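Local coordinates for protein beta-galactosidase (Bacillus circulans subsp. alkalophilus, PDB 3TTY) that hydrolyses terminal beta-galactosidic bonds, binding galactose in a pocket of its TIM-barrel domain, at residues K126-K137 with E236-T244. Sequence-based numbering, arbitrary orientation.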
ATOM      1  N   LYS A 126       6.687  22.787  31.570  1.00 19.07           N
ATOM      2  CA  LYS A 126       6.375  24.017  32.301  1.00 20.32           C
ATOM      3  C   LYS A 126       7.596  24.579  33.046  1.00 20.12           C
ATOM      4  O   LYS A 126       7.915  25.759  32.945  1.00 18.06           O
ATOM      5  CB  LYS A 126       5.238  23.785  33.291  1.00 19.44           C
ATOM      6  CG  LYS A 126       4.976  24.985  34.197  1.00 29.17           C
ATOM      7  CD  LYS A 126       3.607  24.915  34.883  1.00 27.87           C
ATOM      8  CE  LYS A 126       3.348  26.179  35.712  1.00 32.84           C
ATOM      9  NZ  LYS A 126       1.989  26.185  36.321  1.00 35.89           N
ATOM     10  N   ILE A 127       8.277  23.729  33.800  1.00 20.00           N
ATOM     11  CA  ILE A 127       9.487  24.166  34.479  1.00 20.19           C
ATOM     12  C   ILE A 127      10.523  24.746  33.507  1.00 19.90           C
ATOM     13  O   ILE A 127      11.064  25.829  33.750  1.00 20.89           O
ATOM     14  CB  ILE A 127      10.097  23.033  35.324  1.00 18.83           C
ATOM     15  CG1 ILE A 127       9.138  22.686  36.469  1.00 17.67           C
ATOM     16  CG2 ILE A 127      11.465  23.449  35.874  1.00 19.07           C
ATOM     17  CD1 ILE A 127       9.623  21.570  37.387  1.00 18.06           C
ATOM     18  N   LEU A 128      10.788  24.044  32.406  1.00 17.89           N
ATOM     19  CA  LEU A 128      11.803  24.509  31.451  1.00 20.53           C
ATOM     20  C   LEU A 128      11.481  25.903  30.898  1.00 19.64           C
ATOM     21  O   LEU A 128      12.341  26.787  30.880  1.00 20.61           O
ATOM     22  CB  LEU A 128      12.002  23.511  30.305  1.00 13.16           C
ATOM     23  CG  LEU A 128      13.029  23.878  29.227  1.00 20.43           C
ATOM     24  CD1 LEU A 128      14.387  24.273  29.835  1.00 15.40           C
ATOM     25  CD2 LEU A 128      13.188  22.732  28.229  1.00 15.13           C
ATOM     26  N   ALA A 129      10.251  26.088  30.440  1.00 16.92           N
ATOM     27  CA  ALA A 129       9.816  27.373  29.931  1.00 17.27           C
ATOM     28  C   ALA A 129       9.930  28.440  31.025  1.00 20.09           C
ATOM     29  O   ALA A 129      10.349  29.563  30.769  1.00 21.98           O
ATOM     30  CB  ALA A 129       8.377  27.274  29.424  1.00 18.97           C
ATOM     31  N   GLY A 130       9.561  28.077  32.248  1.00 20.93           N
ATOM     32  CA  GLY A 130       9.675  28.982  33.375  1.00 21.47           C
ATOM     33  C   GLY A 130      11.098  29.443  33.628  1.00 22.28           C
ATOM     34  O   GLY A 130      11.355  30.633  33.738  1.00 21.77           O
ATOM     35  N   LYS A 131      12.025  28.498  33.726  1.00 23.09           N
ATOM     36  CA  LYS A 131      13.416  28.828  34.011  1.00 19.60           C
ATOM     37  C   LYS A 131      14.048  29.668  32.918  1.00 20.47           C
ATOM     38  O   LYS A 131      14.856  30.542  33.204  1.00 26.11           O
ATOM     39  CB  LYS A 131      14.244  27.561  34.240  1.00 20.19           C
ATOM     40  CG  LYS A 131      13.987  26.873  35.587  1.00 24.67           C
ATOM     41  CD  LYS A 131      14.818  25.604  35.723  1.00 20.62           C
ATOM     42  CE  LYS A 131      14.730  25.028  37.133  1.00 19.64           C
ATOM     43  NZ  LYS A 131      15.264  25.978  38.149  1.00 22.39           N
ATOM     44  N   LEU A 132      13.703  29.401  31.666  1.00 17.73           N
ATOM     45  CA  LEU A 132      14.234  30.200  30.564  1.00 16.79           C
ATOM     46  C   LEU A 132      13.759  31.652  30.666  1.00 21.82           C
ATOM     47  O   LEU A 132      14.550  32.584  30.505  1.00 21.53           O
ATOM     48  CB  LEU A 132      13.830  29.614  29.204  1.00 16.06           C
ATOM     49  CG  LEU A 132      14.529  28.335  28.735  1.00 21.22           C
ATOM     50  CD1 LEU A 132      13.707  27.637  27.672  1.00 16.19           C
ATOM     51  CD2 LEU A 132      15.945  28.620  28.226  1.00 18.60           C
ATOM     52  N   ALA A 133      12.466  31.845  30.911  1.00 18.47           N
ATOM     53  CA  ALA A 133      11.920  33.196  30.940  1.00 20.98           C
ATOM     54  C   ALA A 133      12.461  33.936  32.153  1.00 26.74           C
ATOM     55  O   ALA A 133      12.805  35.115  32.070  1.00 31.19           O
ATOM     56  CB  ALA A 133      10.381  33.180  30.941  1.00 21.66           C
ATOM     57  N   GLU A 134      12.561  33.240  33.275  1.00 22.31           N
ATOM     58  CA  GLU A 134      13.140  33.841  34.463  1.00 26.29           C
ATOM     59  C   GLU A 134      14.592  34.257  34.216  1.00 26.32           C
ATOM     60  O   GLU A 134      14.992  35.380  34.536  1.00 22.71           O
ATOM     61  CB  GLU A 134      13.052  32.887  35.653  1.00 24.51           C
ATOM     62  CG  GLU A 134      13.886  33.324  36.866  1.00 31.85           C
ATOM     63  CD  GLU A 134      13.794  32.337  38.028  1.00 40.87           C
ATOM     64  OE1 GLU A 134      13.532  32.789  39.166  1.00 43.03           O
ATOM     65  OE2 GLU A 134      13.986  31.115  37.805  1.00 41.87           O
ATOM     66  N   ARG A 135      15.382  33.356  33.647  1.00 23.44           N
ATOM     67  CA  ARG A 135      16.802  33.641  33.450  1.00 24.38           C
ATOM     68  C   ARG A 135      17.008  34.833  32.517  1.00 24.84           C
ATOM     69  O   ARG A 135      17.907  35.647  32.729  1.00 23.03           O
ATOM     70  CB  ARG A 135      17.551  32.423  32.908  1.00 20.63           C
ATOM     71  CG  ARG A 135      19.062  32.611  32.830  1.00 24.09           C
ATOM     72  CD  ARG A 135      19.748  31.351  32.337  1.00 21.66           C
ATOM     73  NE  ARG A 135      21.203  31.423  32.443  1.00 22.16           N
ATOM     74  CZ  ARG A 135      21.879  31.065  33.527  1.00 21.88           C
ATOM     75  NH1 ARG A 135      21.230  30.625  34.597  1.00 26.11           N
ATOM     76  NH2 ARG A 135      23.202  31.147  33.549  1.00 27.70           N
ATOM     77  N   TYR A 136      16.178  34.936  31.486  1.00 19.27           N
ATOM     78  CA  TYR A 136      16.385  35.973  30.476  1.00 23.12           C
ATOM     79  C   TYR A 136      15.341  37.077  30.531  1.00 21.57           C
ATOM     80  O   TYR A 136      15.153  37.792  29.553  1.00 26.34           O
ATOM     81  CB  TYR A 136      16.434  35.350  29.072  1.00 21.25           C
ATOM     82  CG  TYR A 136      17.497  34.281  28.938  1.00 19.54           C
ATOM     83  CD1 TYR A 136      18.833  34.583  29.151  1.00 21.94           C
ATOM     84  CD2 TYR A 136      17.170  32.972  28.613  1.00 20.81           C
ATOM     85  CE1 TYR A 136      19.820  33.619  29.044  1.00 20.71           C
ATOM     86  CE2 TYR A 136      18.161  31.989  28.504  1.00 16.34           C
ATOM     87  CZ  TYR A 136      19.476  32.323  28.719  1.00 19.52           C
ATOM     88  OH  TYR A 136      20.468  31.374  28.616  1.00 16.59           O
ATOM     89  N   LYS A 137      14.669  37.212  31.674  1.00 20.65           N
ATOM     90  CA  LYS A 137      13.539  38.136  31.814  1.00 27.00           C
ATOM     91  C   LYS A 137      13.905  39.586  31.531  1.00 28.43           C
ATOM     92  O   LYS A 137      13.046  40.395  31.194  1.00 36.26           O
ATOM     93  CB  LYS A 137      12.925  38.042  33.214  1.00 31.10           C
ATOM     94  CG  LYS A 137      13.857  38.489  34.334  1.00 28.83           C
ATOM     95  CD  LYS A 137      13.185  38.353  35.685  1.00 41.36           C
ATOM     96  CE  LYS A 137      14.138  38.689  36.825  1.00 43.16           C
ATOM     97  NZ  LYS A 137      14.323  40.165  36.999  1.00 48.59           N
ATOM     98  N   GLU A 236       2.604  26.582  28.656  1.00 17.43           N
ATOM     99  CA  GLU A 236       3.939  27.187  28.549  1.00 20.73           C
ATOM    100  C   GLU A 236       3.831  28.700  28.371  1.00 19.08           C
ATOM    101  O   GLU A 236       4.552  29.474  29.006  1.00 21.57           O
ATOM    102  CB  GLU A 236       4.758  26.564  27.404  1.00 18.09           C
ATOM    103  CG  GLU A 236       5.258  25.146  27.685  1.00 16.64           C
ATOM    104  CD  GLU A 236       6.303  24.677  26.659  1.00 22.49           C
ATOM    105  OE1 GLU A 236       7.194  25.473  26.283  1.00 21.06           O
ATOM    106  OE2 GLU A 236       6.239  23.509  26.230  1.00 18.30           O
ATOM    107  N   ARG A 237       2.914  29.110  27.504  1.00 19.74           N
ATOM    108  CA  ARG A 237       2.648  30.516  27.270  1.00 17.36           C
ATOM    109  C   ARG A 237       2.467  31.224  28.611  1.00 20.58           C
ATOM    110  O   ARG A 237       3.076  32.259  28.843  1.00 21.56           O
ATOM    111  CB  ARG A 237       1.400  30.675  26.396  1.00 14.81           C
ATOM    112  CG  ARG A 237       0.897  32.101  26.232  1.00 18.06           C
ATOM    113  CD  ARG A 237      -0.562  32.118  25.795  1.00 20.87           C
ATOM    114  NE  ARG A 237      -1.444  31.793  26.903  1.00 19.88           N
ATOM    115  CZ  ARG A 237      -2.744  31.541  26.785  1.00 20.47           C
ATOM    116  NH1 ARG A 237      -3.326  31.562  25.596  1.00 19.65           N
ATOM    117  NH2 ARG A 237      -3.464  31.260  27.862  1.00 15.98           N
ATOM    118  N   ASP A 238       1.650  30.653  29.497  1.00 18.11           N
ATOM    119  CA  ASP A 238       1.354  31.293  30.784  1.00 20.58           C
ATOM    120  C   ASP A 238       2.583  31.418  31.686  1.00 21.53           C
ATOM    121  O   ASP A 238       2.783  32.437  32.341  1.00 22.80           O
ATOM    122  CB  ASP A 238       0.225  30.570  31.520  1.00 19.43           C
ATOM    123  CG  ASP A 238      -1.141  30.732  30.824  1.00 26.64           C
ATOM    124  OD1 ASP A 238      -1.291  31.620  29.947  1.00 23.98           O
ATOM    125  OD2 ASP A 238      -2.073  29.966  31.164  1.00 26.59           O
ATOM    126  N   GLU A 239       3.410  30.384  31.717  1.00 20.13           N
ATOM    127  CA  GLU A 239       4.620  30.416  32.530  1.00 22.09           C
ATOM    128  C   GLU A 239       5.598  31.456  31.978  1.00 20.58           C
ATOM    129  O   GLU A 239       6.250  32.162  32.733  1.00 25.15           O
ATOM    130  CB  GLU A 239       5.250  29.013  32.610  1.00 23.88           C
ATOM    131  CG  GLU A 239       6.416  28.872  33.579  1.00 24.77           C
ATOM    132  CD  GLU A 239       6.042  29.117  35.047  1.00 30.55           C
ATOM    133  OE1 GLU A 239       4.843  29.308  35.355  1.00 29.78           O
ATOM    134  OE2 GLU A 239       6.963  29.112  35.896  1.00 35.01           O
ATOM    135  N   LEU A 240       5.659  31.573  30.657  1.00 23.49           N
ATOM    136  CA  LEU A 240       6.493  32.583  30.000  1.00 22.85           C
ATOM    137  C   LEU A 240       6.045  34.000  30.338  1.00 24.06           C
ATOM    138  O   LEU A 240       6.852  34.844  30.730  1.00 23.72           O
ATOM    139  CB  LEU A 240       6.470  32.398  28.478  1.00 20.13           C
ATOM    140  CG  LEU A 240       7.128  31.130  27.930  1.00 16.44           C
ATOM    141  CD1 LEU A 240       6.961  31.035  26.423  1.00 14.13           C
ATOM    142  CD2 LEU A 240       8.604  31.086  28.315  1.00 16.91           C
ATOM    143  N   LYS A 241       4.756  34.260  30.166  1.00 21.71           N
ATOM    144  CA  LYS A 241       4.201  35.581  30.430  1.00 24.72           C
ATOM    145  C   LYS A 241       4.303  35.993  31.905  1.00 25.49           C
ATOM    146  O   LYS A 241       4.393  37.177  32.211  1.00 25.02           O
ATOM    147  CB  LYS A 241       2.758  35.663  29.935  1.00 24.76           C
ATOM    148  CG  LYS A 241       2.640  35.790  28.416  1.00 24.84           C
ATOM    149  CD  LYS A 241       1.177  35.722  27.986  1.00 25.03           C
ATOM    150  CE  LYS A 241       1.015  36.070  26.508  1.00 29.50           C
ATOM    151  NZ  LYS A 241       1.708  37.344  26.132  1.00 35.35           N
ATOM    152  N   ARG A 242       4.306  35.020  32.810  1.00 22.80           N
ATOM    153  CA  ARG A 242       4.509  35.298  34.229  1.00 26.79           C
ATOM    154  C   ARG A 242       5.825  36.066  34.471  1.00 34.36           C
ATOM    155  O   ARG A 242       5.900  36.941  35.340  1.00 35.92           O
ATOM    156  CB  ARG A 242       4.534  33.988  35.015  1.00 26.90           C
ATOM    157  CG  ARG A 242       3.851  34.051  36.370  1.00 44.10           C
ATOM    158  CD  ARG A 242       3.709  32.657  36.986  1.00 49.48           C
ATOM    159  NE  ARG A 242       5.008  32.043  37.265  1.00 45.77           N
ATOM    160  CZ  ARG A 242       5.612  32.071  38.451  1.00 54.64           C
ATOM    161  NH1 ARG A 242       5.033  32.681  39.481  1.00 56.90           N
ATOM    162  NH2 ARG A 242       6.793  31.484  38.610  1.00 52.87           N
ATOM    163  N   TRP A 243       6.855  35.731  33.701  1.00 25.00           N
ATOM    164  CA  TRP A 243       8.170  36.327  33.869  1.00 24.98           C
ATOM    165  C   TRP A 243       8.440  37.433  32.857  1.00 26.19           C
ATOM    166  O   TRP A 243       9.141  38.391  33.156  1.00 26.27           O
ATOM    167  CB  TRP A 243       9.250  35.258  33.761  1.00 27.65           C
ATOM    168  CG  TRP A 243       9.292  34.335  34.924  1.00 27.17           C
ATOM    169  CD1 TRP A 243       8.808  33.070  34.978  1.00 27.70           C
ATOM    170  CD2 TRP A 243       9.852  34.609  36.213  1.00 29.15           C
ATOM    171  NE1 TRP A 243       9.027  32.530  36.222  1.00 29.04           N
ATOM    172  CE2 TRP A 243       9.670  33.455  36.999  1.00 33.81           C
ATOM    173  CE3 TRP A 243      10.488  35.718  36.779  1.00 28.18           C
ATOM    174  CZ2 TRP A 243      10.103  33.375  38.320  1.00 38.38           C
ATOM    175  CZ3 TRP A 243      10.918  35.643  38.083  1.00 33.56           C
ATOM    176  CH2 TRP A 243      10.724  34.478  38.844  1.00 35.37           C
ATOM    177  N   THR A 244       7.894  37.305  31.654  1.00 20.85           N
ATOM    178  CA  THR A 244       8.094  38.336  30.648  1.00 22.90           C
ATOM    179  C   THR A 244       6.787  38.687  29.952  1.00 25.45           C
ATOM    180  O   THR A 244       6.578  38.327  28.797  1.00 24.89           O
ATOM    181  CB  THR A 244       9.141  37.910  29.605  1.00 22.29           C
ATOM    182  OG1 THR A 244       8.690  36.726  28.936  1.00 20.57           O
ATOM    183  CG2 THR A 244      10.468  37.621  30.289  1.00 21.43           C
TER
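Gly130 provides the hollow into which Glu239 fits: CG of the glutamate comes to 3.3 Å from Gly130 CA, and a bend at chi2 (63°) lays the carboxylate over the bare backbone there. Lys126 crosses that side chain at about a right angle, its CE 3.5 Å from Glu239 OE1. Toward the barrel the surface is built of small bumps. The methyl groups of Ala129 and Ala133 both meet Leu240 CD2, which also presses to 3.4 Å from Ala129 O, while Trp145 of strand 142-146 lies against Ala133 and Leu240. Further along, Ala133 CB packs on Trp243 CB. Glu134 CB sits over the centre of one indole face, and its carboxylate, tilted 40° from the ring plane, brings OE1 to 3.3 Å from Trp243 CH2. Thr244 CG2 closes the row against Lys137 CA. Segments 126-135 and 236-243, parts of helices 119-135 and 215-243 in the outer layer of the TIM barrel, run in nearly the same direction, axes 22° apart and 8.2 Å at closest approach. Van der Waals and CH-pi packing holds the interface, much of it from aliphatic parts of charged side chains; Glu239 OE1, weakly salt-bridged to Arg242 NE, probably attracts Lys126 NZ only modestly at 4.3 Å.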